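Local coordinates for LPXTG cell wall surface protein (Streptococcus gordonii, PDB 4IGB) that probably serves as a cell-wall-anchored surface adhesin, this piece holding its N-terminal N1 and N2 domains, at residues P330-E341 with Q370-L381. Sequence-based numbering, arbitrary orientation.
Sequences PSSIEMVQKFDE and QTVTVKMTPEYL
Q370 reaches across to F339 at one end of an antiparallel strand pair, and L381 covers I333 at the other. Q370, L381 and M335 have the most surface buried here. Q370 O accepts from F339 N. The Q370 side chain turns back at chi2 (-67°), which brings the amide over the F339 carbonyl. Q370 NE2 donates to F339 O at 2.9 Å, well above the carbonyl plane. NE2 also bonds L343 O, so the amide ties together two backbone carbonyls just before strand 371-376 begins.

L381 sits in the short helix 378-382, which T377 caps through OG1 to Y380 N. The two L381 methyls part: L381 CD1 lies 3.3 Å from S331 O, and L381 CD2 presses tightly on I333 CD1, also at 3.3 Å.

Between these ends the strands pair in regular register. M335 and V374 exchange two backbone bonds, M335 N to V374 O and V374 N to M335 O, each 2.8 Å. M335 bends at chi2 (72°), and M335 CE comes 4.0 Å from M376 SD. Beyond the pair, M335 packs on I389 and I391 of strand 389-397. On the face that carries M335, toward the Q370 end, V372 CG2 meets the edge of the F339 ring, near its plane.

The other face is more polar. E334 and K375 lie side by side through their carbons, while K375 NZ makes its salt bridge with E366.

Strands 333-338 and 371-376 thus join inside the adhesin-like N2 domain. Backbone bonds set the register. M335, V372 and V374 make one face largely apolar, with Q337 there bonded to N411. The Q370 amide holds one end by hydrogen bonds, while the L381 methyls only pack against the other.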
loop_
_atom_site.group_PDB
_atom_site.type_symbol
_atom_site.label_atom_id
_atom_site.label_comp_id
_atom_site.label_asym_id
_atom_site.label_seq_id
_atom_site.Cartn_x
_atom_site.Cartn_y
_atom_site.Cartn_z
ATOM N N PRO B 330 7.559 6.840 13.848
ATOM C CA PRO B 330 7.996 7.739 12.777
ATOM C C PRO B 330 9.369 8.316 13.058
ATOM O O PRO B 330 9.769 8.445 14.216
ATOM C CB PRO B 330 6.951 8.852 12.810
ATOM C CG PRO B 330 6.471 8.874 14.232
ATOM C CD PRO B 330 6.526 7.444 14.707
ATOM N N SER B 331 10.085 8.643 11.991
ATOM C CA SER B 331 11.356 9.333 12.089
ATOM C C SER B 331 11.157 10.845 12.016
ATOM O O SER B 331 12.003 11.617 12.457
ATOM C CB SER B 331 12.275 8.873 10.956
ATOM O OG SER B 331 12.468 7.470 11.042
ATOM N N SER B 332 10.046 11.270 11.436
ATOM C CA SER B 332 9.739 12.690 11.383
ATOM C C SER B 332 8.237 12.937 11.397
ATOM O O SER B 332 7.452 12.144 10.864
ATOM C CB SER B 332 10.342 13.314 10.123
ATOM O OG SER B 332 9.644 12.848 8.993
ATOM N N ILE B 333 7.843 14.044 12.014
ATOM C CA ILE B 333 6.485 14.526 11.912
ATOM C C ILE B 333 6.541 16.018 11.646
ATOM O O ILE B 333 7.227 16.751 12.352
ATOM C CB ILE B 333 5.688 14.280 13.199
ATOM C CG1 ILE B 333 5.529 12.772 13.463
ATOM C CG2 ILE B 333 4.324 14.956 13.116
ATOM C CD1 ILE B 333 4.871 12.460 14.852
ATOM N N GLU B 334 5.815 16.464 10.630
ATOM C CA GLU B 334 5.802 17.864 10.258
ATOM C C GLU B 334 4.399 18.257 9.848
ATOM O O GLU B 334 3.599 17.415 9.436
ATOM C CB GLU B 334 6.787 18.126 9.111
ATOM C CG GLU B 334 8.167 17.541 9.355
ATOM C CD GLU B 334 9.154 17.830 8.222
ATOM O OE1 GLU B 334 8.751 18.445 7.206
ATOM O OE2 GLU B 334 10.341 17.434 8.355
ATOM N N MET B 335 4.099 19.543 9.985
ATOM C CA MET B 335 2.841 20.093 9.533
ATOM C C MET B 335 3.205 21.254 8.632
ATOM O O MET B 335 3.996 22.121 9.017
ATOM C CB MET B 335 2.007 20.593 10.715
ATOM C CG MET B 335 1.699 19.518 11.749
ATOM S SD MET B 335 3.149 19.063 12.705
ATOM C CE MET B 335 2.347 18.237 14.104
ATOM N N VAL B 336 2.636 21.251 7.433
ATOM C CA VAL B 336 2.970 22.222 6.405
ATOM C C VAL B 336 1.767 23.105 6.161
ATOM O O VAL B 336 0.709 22.615 5.763
ATOM C CB VAL B 336 3.305 21.537 5.060
ATOM C CG1 VAL B 336 3.540 22.582 3.978
ATOM C CG2 VAL B 336 4.519 20.635 5.188
ATOM N N GLN B 337 1.931 24.397 6.412
ATOM C CA GLN B 337 0.916 25.392 6.080
ATOM C C GLN B 337 1.357 26.163 4.843
ATOM O O GLN B 337 2.554 26.317 4.584
ATOM C CB GLN B 337 0.746 26.393 7.226
ATOM C CG GLN B 337 -0.544 26.279 7.997
ATOM C CD GLN B 337 -1.795 26.660 7.205
ATOM O OE1 GLN B 337 -1.766 26.792 5.980
ATOM N NE2 GLN B 337 -2.910 26.834 7.919
ATOM N N LYS B 338 0.398 26.658 4.077
ATOM C CA LYS B 338 0.738 27.611 3.032
ATOM C C LYS B 338 -0.371 28.635 2.963
ATOM O O LYS B 338 -1.538 28.293 2.818
ATOM C CB LYS B 338 0.943 26.924 1.678
ATOM C CG LYS B 338 1.389 27.888 0.579
ATOM C CD LYS B 338 1.602 27.172 -0.753
ATOM C CE LYS B 338 1.967 28.155 -1.859
ATOM N NZ LYS B 338 1.684 27.575 -3.209
ATOM N N PHE B 339 -0.007 29.897 3.092
ATOM C CA PHE B 339 -1.014 30.939 3.235
ATOM C C PHE B 339 -1.292 31.678 1.950
ATOM O O PHE B 339 -0.373 32.041 1.221
ATOM C CB PHE B 339 -0.583 31.925 4.318
ATOM C CG PHE B 339 -0.457 31.294 5.680
ATOM C CD1 PHE B 339 -1.589 30.920 6.393
ATOM C CD2 PHE B 339 0.790 31.061 6.241
ATOM C CE1 PHE B 339 -1.472 30.338 7.646
ATOM C CE2 PHE B 339 0.906 30.485 7.487
ATOM C CZ PHE B 339 -0.231 30.125 8.189
ATOM N N ASP B 340 -2.574 31.903 1.684
ATOM C CA ASP B 340 -2.981 32.753 0.575
ATOM C C ASP B 340 -2.118 34.022 0.566
ATOM O O ASP B 340 -1.822 34.592 1.621
ATOM C CB ASP B 340 -4.469 33.089 0.712
ATOM C CG ASP B 340 -5.020 33.833 -0.489
ATOM O OD1 ASP B 340 -5.963 33.323 -1.131
ATOM O OD2 ASP B 340 -4.531 34.941 -0.777
ATOM N N GLU B 341 -1.712 34.452 -0.628
ATOM C CA GLU B 341 -0.808 35.599 -0.789
ATOM C C GLU B 341 -1.353 36.902 -0.210
ATOM O O GLU B 341 -0.594 37.845 0.032
ATOM C CB GLU B 341 -0.440 35.791 -2.269
ATOM C CG GLU B 341 0.611 34.785 -2.723
ATOM C CD GLU B 341 0.756 34.694 -4.231
ATOM O OE1 GLU B 341 -0.032 35.350 -4.952
ATOM O OE2 GLU B 341 1.660 33.956 -4.689
ATOM N N GLN B 370 5.368 32.139 1.597
ATOM C CA GLN B 370 4.063 31.889 2.204
ATOM C C GLN B 370 3.928 30.503 2.865
ATOM O O GLN B 370 2.911 30.205 3.492
ATOM C CB GLN B 370 2.963 32.083 1.157
ATOM C CG GLN B 370 2.828 33.539 0.684
ATOM C CD GLN B 370 2.317 34.459 1.784
ATOM O OE1 GLN B 370 3.096 35.156 2.437
ATOM N NE2 GLN B 370 1.005 34.475 1.984
ATOM N N THR B 371 4.943 29.654 2.732
ATOM C CA THR B 371 4.893 28.338 3.371
ATOM C C THR B 371 5.530 28.335 4.753
ATOM O O THR B 371 6.661 28.774 4.919
ATOM C CB THR B 371 5.577 27.272 2.520
ATOM O OG1 THR B 371 4.886 27.161 1.276
ATOM C CG2 THR B 371 5.558 25.921 3.233
ATOM N N VAL B 372 4.796 27.833 5.743
ATOM C CA VAL B 372 5.331 27.709 7.095
ATOM C C VAL B 372 5.244 26.270 7.588
ATOM O O VAL B 372 4.161 25.677 7.619
ATOM C CB VAL B 372 4.611 28.635 8.084
ATOM C CG1 VAL B 372 5.090 28.354 9.516
ATOM C CG2 VAL B 372 4.861 30.083 7.708
ATOM N N THR B 373 6.386 25.710 7.963
ATOM C CA THR B 373 6.458 24.292 8.292
ATOM C C THR B 373 6.876 24.072 9.734
ATOM O O THR B 373 7.902 24.574 10.178
ATOM C CB THR B 373 7.424 23.548 7.357
ATOM O OG1 THR B 373 6.923 23.616 6.019
ATOM C CG2 THR B 373 7.570 22.081 7.763
ATOM N N VAL B 374 6.066 23.324 10.468
ATOM C CA VAL B 374 6.424 22.947 11.824
ATOM C C VAL B 374 6.956 21.523 11.835
ATOM O O VAL B 374 6.319 20.616 11.308
ATOM C CB VAL B 374 5.234 23.060 12.782
ATOM C CG1 VAL B 374 5.607 22.484 14.151
ATOM C CG2 VAL B 374 4.792 24.504 12.884
ATOM N N LYS B 375 8.129 21.338 12.436
ATOM C CA LYS B 375 8.763 20.029 12.518
ATOM C C LYS B 375 8.956 19.680 13.975
ATOM O O LYS B 375 9.635 20.414 14.703
ATOM C CB LYS B 375 10.133 20.051 11.826
ATOM C CG LYS B 375 10.111 20.630 10.414
ATOM C CD LYS B 375 11.496 20.595 9.770
ATOM C CE LYS B 375 11.493 21.296 8.409
ATOM N NZ LYS B 375 12.676 20.914 7.582
ATOM N N MET B 376 8.357 18.573 14.409
ATOM C CA MET B 376 8.558 18.103 15.774
ATOM C C MET B 376 9.994 17.632 15.861
ATOM O O MET B 376 10.510 17.075 14.904
ATOM C CB MET B 376 7.583 16.976 16.124
ATOM C CG MET B 376 6.142 17.281 15.748
ATOM S SD MET B 376 5.580 18.906 16.331
ATOM C CE MET B 376 5.622 18.700 18.122
ATOM N N THR B 377 10.646 17.884 16.994
ATOM C CA THR B 377 12.032 17.471 17.181
ATOM C C THR B 377 12.148 15.977 17.482
ATOM O O THR B 377 11.177 15.333 17.902
ATOM C CB THR B 377 12.677 18.199 18.366
ATOM O OG1 THR B 377 11.932 17.894 19.551
ATOM C CG2 THR B 377 12.689 19.696 18.137
ATOM N N PRO B 378 13.352 15.422 17.279
ATOM C CA PRO B 378 13.625 14.033 17.658
ATOM C C PRO B 378 13.265 13.772 19.130
ATOM O O PRO B 378 12.666 12.733 19.436
ATOM C CB PRO B 378 15.130 13.906 17.429
ATOM C CG PRO B 378 15.412 14.895 16.320
ATOM C CD PRO B 378 14.486 16.047 16.574
ATOM N N GLU B 379 13.594 14.713 20.014
ATOM C CA GLU B 379 13.261 14.581 21.435
ATOM C C GLU B 379 11.750 14.427 21.637
ATOM O O GLU B 379 11.312 13.609 22.439
ATOM C CB GLU B 379 13.797 15.767 22.262
ATOM C CG GLU B 379 13.328 15.781 23.737
ATOM C CD GLU B 379 13.473 17.152 24.439
ATOM O OE1 GLU B 379 14.533 17.808 24.270
ATOM O OE2 GLU B 379 12.527 17.571 25.162
ATOM N N TYR B 380 10.956 15.208 20.911
ATOM C CA TYR B 380 9.517 15.115 21.064
ATOM C C TYR B 380 9.037 13.755 20.590
ATOM O O TYR B 380 8.224 13.117 21.251
ATOM C CB TYR B 380 8.766 16.232 20.328
ATOM C CG TYR B 380 7.280 16.202 20.642
ATOM C CD1 TYR B 380 6.759 16.939 21.698
ATOM C CD2 TYR B 380 6.409 15.409 19.909
ATOM C CE1 TYR B 380 5.416 16.903 22.008
ATOM C CE2 TYR B 380 5.056 15.368 20.211
ATOM C CZ TYR B 380 4.566 16.116 21.260
ATOM O OH TYR B 380 3.223 16.082 21.568
ATOM N N LEU B 381 9.554 13.312 19.449
ATOM C CA LEU B 381 9.220 11.993 18.915
ATOM C C LEU B 381 9.590 10.875 19.891
ATOM O O LEU B 381 8.839 9.919 20.058
ATOM C CB LEU B 381 9.913 11.749 17.563
ATOM C CG LEU B 381 9.438 12.604 16.377
ATOM C CD1 LEU B 381 10.173 12.219 15.092
ATOM C CD2 LEU B 381 7.941 12.480 16.180
HETATM O O HOH W 1 10.154 15.679 12.592
HETATM O O HOH W 2 3.037 24.567 9.788
#